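Local coordinates for protein L-asparaginase 1 (Escherichia coli, PDB 6NXC) that hydrolyses L-asparagine to L-aspartate and ammonium as a homotetramer, and binds a second L-asparagine as an allosteric activator, at residues I237-L250 against A267-A280. The protein carries 1 engineered substitution. Numbering follows the deposited sequence.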
loop_
_atom_site.group_PDB
_atom_site.type_symbol
_atom_site.label_atom_id
_atom_site.label_comp_id
_atom_site.label_asym_id
_atom_site.label_seq_id
_atom_site.Cartn_x
_atom_site.Cartn_y
_atom_site.Cartn_z
ATOM N N ILE B 237 17.475 -7.450 20.473
ATOM C CA ILE B 237 17.546 -8.910 20.685
ATOM C C ILE B 237 17.768 -9.591 19.355
ATOM O O ILE B 237 17.134 -9.228 18.341
ATOM C CB ILE B 237 16.240 -9.427 21.296
ATOM C CG1 ILE B 237 15.863 -8.696 22.585
ATOM C CG2 ILE B 237 16.315 -10.923 21.448
ATOM C CD1 ILE B 237 16.889 -8.787 23.686
ATOM N N TYR B 238 18.727 -10.498 19.287
ATOM C CA TYR B 238 19.054 -11.184 18.041
ATOM C C TYR B 238 19.677 -12.530 18.399
ATOM O O TYR B 238 20.162 -12.671 19.519
ATOM C CB TYR B 238 19.994 -10.378 17.168
ATOM C CG TYR B 238 21.247 -9.943 17.860
ATOM C CD1 TYR B 238 21.240 -8.751 18.543
ATOM C CD2 TYR B 238 22.407 -10.715 17.851
ATOM C CE1 TYR B 238 22.316 -8.355 19.324
ATOM C CE2 TYR B 238 23.539 -10.260 18.515
ATOM C CZ TYR B 238 23.449 -9.136 19.323
ATOM O OH TYR B 238 24.513 -8.652 20.059
ATOM N N PRO B 239 19.738 -13.472 17.458
ATOM C CA PRO B 239 20.199 -14.815 17.826
ATOM C C PRO B 239 21.702 -14.724 18.154
ATOM O O PRO B 239 22.473 -14.098 17.411
ATOM C CB PRO B 239 19.859 -15.692 16.624
ATOM C CG PRO B 239 18.610 -14.965 16.045
ATOM C CD PRO B 239 19.039 -13.516 16.168
ATOM N N GLY B 240 22.029 -15.332 19.293
ATOM C CA GLY B 240 23.413 -15.313 19.781
ATOM C C GLY B 240 23.685 -14.173 20.764
ATOM O O GLY B 240 24.746 -14.222 21.380
ATOM N N ILE B 241 22.770 -13.240 21.016
ATOM C CA ILE B 241 23.021 -12.202 22.040
ATOM C C ILE B 241 23.412 -12.892 23.385
ATOM O O ILE B 241 22.688 -13.770 23.771
ATOM C CB ILE B 241 21.788 -11.317 22.223
ATOM C CG1 ILE B 241 22.152 -10.130 23.095
ATOM C CG2 ILE B 241 20.543 -12.045 22.708
ATOM C CD1 ILE B 241 21.122 -9.067 23.169
ATOM N N SER B 242 24.388 -12.389 24.153
ATOM C CA SER B 242 24.723 -12.984 25.494
ATOM C C SER B 242 24.170 -12.164 26.672
ATOM O O SER B 242 24.078 -10.965 26.540
ATOM C CB SER B 242 26.206 -13.174 25.644
ATOM O OG SER B 242 26.879 -11.932 25.510
ATOM N N ALA B 243 23.973 -12.819 27.822
ATOM C CA ALA B 243 23.981 -12.255 29.200
ATOM C C ALA B 243 24.980 -11.068 29.388
ATOM O O ALA B 243 24.667 -10.026 30.055
ATOM C CB ALA B 243 24.224 -13.425 30.092
ATOM N N ASP B 244 26.135 -11.091 28.723
ATOM C CA ASP B 244 27.227 -10.093 28.890
ATOM C C ASP B 244 26.759 -8.718 28.422
ATOM O O ASP B 244 27.262 -7.688 28.987
ATOM C CB ASP B 244 28.507 -10.551 28.175
ATOM C CG ASP B 244 29.344 -11.575 28.958
ATOM O OD1 ASP B 244 28.839 -12.138 29.969
ATOM O OD2 ASP B 244 30.502 -11.803 28.572
ATOM N N VAL B 245 25.820 -8.662 27.453
ATOM C CA VAL B 245 25.296 -7.352 26.952
ATOM C C VAL B 245 24.537 -6.658 28.102
ATOM O O VAL B 245 24.820 -5.466 28.401
ATOM C CB VAL B 245 24.440 -7.504 25.672
ATOM C CG1 VAL B 245 23.893 -6.156 25.211
ATOM C CG2 VAL B 245 25.211 -8.190 24.541
ATOM N N VAL B 246 23.599 -7.357 28.734
ATOM C CA VAL B 246 22.867 -6.808 29.914
ATOM C C VAL B 246 23.852 -6.485 31.036
ATOM O O VAL B 246 23.700 -5.436 31.673
ATOM C CB VAL B 246 21.799 -7.780 30.415
ATOM C CG1 VAL B 246 20.884 -7.122 31.450
ATOM C CG2 VAL B 246 21.007 -8.349 29.261
ATOM N N ARG B 247 24.768 -7.405 31.343
ATOM C CA ARG B 247 25.810 -7.186 32.387
ATOM C C ARG B 247 26.593 -5.916 32.039
ATOM O O ARG B 247 26.826 -5.098 32.974
ATOM C CB ARG B 247 26.743 -8.397 32.520
ATOM C CG ARG B 247 27.477 -8.447 33.856
ATOM C CD ARG B 247 28.230 -9.745 34.124
ATOM N NE ARG B 247 27.370 -10.904 33.889
ATOM C CZ ARG B 247 27.774 -12.069 33.390
ATOM N NH1 ARG B 247 29.049 -12.249 33.091
ATOM N NH2 ARG B 247 26.905 -13.049 33.185
ATOM N N ASN B 248 26.907 -5.718 30.749
ATOM C CA ASN B 248 27.696 -4.549 30.283
ATOM C C ASN B 248 26.944 -3.255 30.629
ATOM O O ASN B 248 27.618 -2.347 31.202
ATOM C CB ASN B 248 28.206 -4.729 28.841
ATOM C CG ASN B 248 29.723 -4.850 28.766
ATOM O OD1 ASN B 248 30.424 -4.640 29.747
ATOM N ND2 ASN B 248 30.258 -5.167 27.605
ATOM N N PHE B 249 25.611 -3.176 30.458
ATOM C CA PHE B 249 24.833 -1.928 30.721
ATOM C C PHE B 249 24.579 -1.727 32.196
ATOM O O PHE B 249 24.385 -0.562 32.606
ATOM C CB PHE B 249 23.448 -1.933 30.065
ATOM C CG PHE B 249 23.513 -1.744 28.568
ATOM C CD1 PHE B 249 23.877 -0.511 28.025
ATOM C CD2 PHE B 249 23.189 -2.773 27.697
ATOM C CE1 PHE B 249 23.955 -0.324 26.647
ATOM C CE2 PHE B 249 23.221 -2.561 26.332
ATOM C CZ PHE B 249 23.614 -1.363 25.803
ATOM N N LEU B 250 24.511 -2.823 32.951
ATOM C CA LEU B 250 24.406 -2.727 34.420
ATOM C C LEU B 250 25.639 -1.994 35.003
ATOM O O LEU B 250 25.453 -1.424 36.066
ATOM C CB LEU B 250 24.140 -4.129 34.975
ATOM C CG LEU B 250 22.655 -4.441 35.104
ATOM C CD1 LEU B 250 21.986 -4.392 33.734
ATOM C CD2 LEU B 250 22.443 -5.783 35.772
ATOM N N ALA B 267 11.778 -13.033 23.793
ATOM C CA ALA B 267 13.231 -12.951 23.958
ATOM C C ALA B 267 13.719 -14.327 24.393
ATOM O O ALA B 267 12.868 -15.162 24.682
ATOM C CB ALA B 267 13.576 -11.804 24.874
ATOM N N PRO B 268 15.007 -14.674 24.233
ATOM C CA PRO B 268 15.501 -16.010 24.644
ATOM C C PRO B 268 15.172 -16.319 26.114
ATOM O O PRO B 268 15.071 -15.397 26.931
ATOM C CB PRO B 268 17.034 -15.975 24.412
ATOM C CG PRO B 268 17.251 -14.804 23.528
ATOM C CD PRO B 268 16.118 -13.821 23.766
ATOM N N GLN B 269 14.817 -17.578 26.429
ATOM C CA GLN B 269 14.303 -17.977 27.777
ATOM C C GLN B 269 15.449 -18.357 28.733
ATOM O O GLN B 269 15.110 -18.707 29.902
ATOM C CB GLN B 269 13.298 -19.133 27.685
ATOM C CG GLN B 269 11.871 -18.702 27.345
ATOM C CD GLN B 269 11.108 -18.097 28.499
ATOM O OE1 GLN B 269 10.705 -16.933 28.467
ATOM N NE2 GLN B 269 10.897 -18.893 29.533
ATOM N N ASN B 270 16.703 -18.266 28.257
ATOM C CA ASN B 270 18.017 -18.477 28.962
ATOM C C ASN B 270 18.008 -17.941 30.414
ATOM O O ASN B 270 17.700 -16.753 30.633
ATOM C CB ASN B 270 19.176 -17.828 28.177
ATOM C CG ASN B 270 20.479 -17.733 28.963
ATOM O OD1 ASN B 270 21.204 -16.723 28.921
ATOM N ND2 ASN B 270 20.813 -18.800 29.674
ATOM N N LYS B 271 18.425 -18.754 31.384
ATOM C CA LYS B 271 18.451 -18.356 32.817
ATOM C C LYS B 271 19.412 -17.196 33.070
ATOM O O LYS B 271 19.005 -16.344 33.872
ATOM C CB LYS B 271 18.739 -19.546 33.726
ATOM C CG LYS B 271 17.543 -20.469 33.882
ATOM C CD LYS B 271 17.788 -21.617 34.819
ATOM C CE LYS B 271 17.010 -22.851 34.421
ATOM N NZ LYS B 271 17.412 -24.005 35.259
ATOM N N ALA B 272 20.627 -17.148 32.501
ATOM C CA ALA B 272 21.567 -16.036 32.792
ATOM C C ALA B 272 20.939 -14.722 32.328
ATOM O O ALA B 272 21.170 -13.645 32.950
ATOM C CB ALA B 272 22.927 -16.216 32.150
ATOM N N PHE B 273 20.222 -14.810 31.217
ATOM C CA PHE B 273 19.668 -13.639 30.506
ATOM C C PHE B 273 18.587 -13.046 31.405
ATOM O O PHE B 273 18.746 -11.837 31.734
ATOM C CB PHE B 273 19.153 -14.055 29.125
ATOM C CG PHE B 273 18.940 -12.862 28.254
ATOM C CD1 PHE B 273 20.000 -12.312 27.560
ATOM C CD2 PHE B 273 17.707 -12.227 28.237
ATOM C CE1 PHE B 273 19.812 -11.158 26.818
ATOM C CE2 PHE B 273 17.522 -11.073 27.499
ATOM C CZ PHE B 273 18.570 -10.547 26.784
ATOM N N LEU B 274 17.632 -13.879 31.824
ATOM C CA LEU B 274 16.476 -13.574 32.699
ATOM C C LEU B 274 16.974 -13.110 34.067
ATOM O O LEU B 274 16.385 -12.160 34.650
ATOM C CB LEU B 274 15.521 -14.764 32.824
ATOM C CG LEU B 274 14.676 -15.075 31.577
ATOM C CD1 LEU B 274 13.948 -16.425 31.680
ATOM C CD2 LEU B 274 13.669 -13.948 31.323
ATOM N N GLN B 275 18.012 -13.760 34.577
ATOM C CA GLN B 275 18.638 -13.364 35.855
ATOM C C GLN B 275 19.271 -11.975 35.716
ATOM O O GLN B 275 19.014 -11.203 36.642
ATOM C CB GLN B 275 19.649 -14.426 36.338
ATOM C CG GLN B 275 18.992 -15.611 37.037
ATOM C CD GLN B 275 20.066 -16.510 37.604
ATOM O OE1 GLN B 275 20.741 -17.219 36.874
ATOM N NE2 GLN B 275 20.266 -16.448 38.907
ATOM N N GLU B 276 20.025 -11.655 34.641
ATOM C CA GLU B 276 20.656 -10.314 34.430
ATOM C C GLU B 276 19.512 -9.291 34.340
ATOM O O GLU B 276 19.630 -8.141 34.893
ATOM C CB GLU B 276 21.562 -10.163 33.187
ATOM C CG GLU B 276 22.912 -10.853 33.219
ATOM C CD GLU B 276 23.669 -10.673 34.532
ATOM O OE1 GLU B 276 23.823 -9.479 34.987
ATOM O OE2 GLU B 276 24.062 -11.726 35.132
ATOM N N LEU B 277 18.416 -9.653 33.687
ATOM C CA LEU B 277 17.275 -8.678 33.580
ATOM C C LEU B 277 16.631 -8.455 34.925
ATOM O O LEU B 277 16.252 -7.303 35.259
ATOM C CB LEU B 277 16.198 -9.143 32.582
ATOM C CG LEU B 277 16.677 -9.059 31.147
ATOM C CD1 LEU B 277 15.709 -9.774 30.234
ATOM C CD2 LEU B 277 16.856 -7.591 30.777
ATOM N N GLN B 278 16.385 -9.525 35.653
ATOM C CA GLN B 278 15.807 -9.414 36.988
ATOM C C GLN B 278 16.767 -8.632 37.909
ATOM O O GLN B 278 16.276 -7.909 38.731
ATOM C CB GLN B 278 15.532 -10.819 37.505
ATOM C CG GLN B 278 15.124 -10.835 38.968
ATOM C CD GLN B 278 13.705 -11.299 39.109
ATOM O OE1 GLN B 278 13.448 -12.502 39.259
ATOM N NE2 GLN B 278 12.790 -10.347 38.993
ATOM N N GLU B 279 18.083 -8.824 37.772
ATOM C CA GLU B 279 19.090 -8.063 38.576
ATOM C C GLU B 279 18.857 -6.572 38.264
ATOM O O GLU B 279 18.972 -5.727 39.142
ATOM C CB GLU B 279 20.507 -8.528 38.213
ATOM C CG GLU B 279 21.597 -7.782 38.994
ATOM C CD GLU B 279 23.060 -8.065 38.663
ATOM O OE1 GLU B 279 23.370 -9.159 38.115
ATOM O OE2 GLU B 279 23.910 -7.185 38.985
ATOM N N ALA B 280 18.622 -6.240 37.002
ATOM C CA ALA B 280 18.563 -4.819 36.600
ATOM C C ALA B 280 17.353 -4.214 37.280
ATOM O O ALA B 280 17.445 -3.126 37.904
ATOM C CB ALA B 280 18.595 -4.744 35.080
#
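E276 fits as a knob among A243, V246, R247 and L250 where helices 243-250 and 271-280 run nearly parallel, axes 8.9 Å apart at 17°. Its CB lies against V246 CG1 at 3.6 Å, its CG passes close to A243 O, and a bend at chi2 then turns the carboxylate to R247, with OE2 near the guanidinium edge in a long salt bridge (3.6 Å to NE) and the two planes 71° apart. R247 NH1 also pairs with D244 OD1 through charge alone, the oxygen lying well out of the guanidinium plane. Replacing E276 by alanine keeps its CB against V246 but would probably leave R247 without its mate across the interface and a gap beside A243 and L250.

The ring of F273, its CG anti to the backbone N (chi1 -164°), reaches in nearer the helix starts: its edge meets A243 N. Methyls V246 CG2 and I237 CD1 pack obliquely on it. Small A243 and A272 let the backbones close in, CB to CB at 3.7 Å. Farther along, L250 CD2 rests on E279 CD, whose carboxylate pairs with R283.

The helices follow successive strands 232-236 and 256-261 of the C-terminal parallel sheet. I237 packs CG2 on P268 CD, while its O accepts from Q292 of the allosteric site. Apolar shape carries the contact; E276's carboxylate, near that of E279 and loosely balanced by R247, may have a raised pKa.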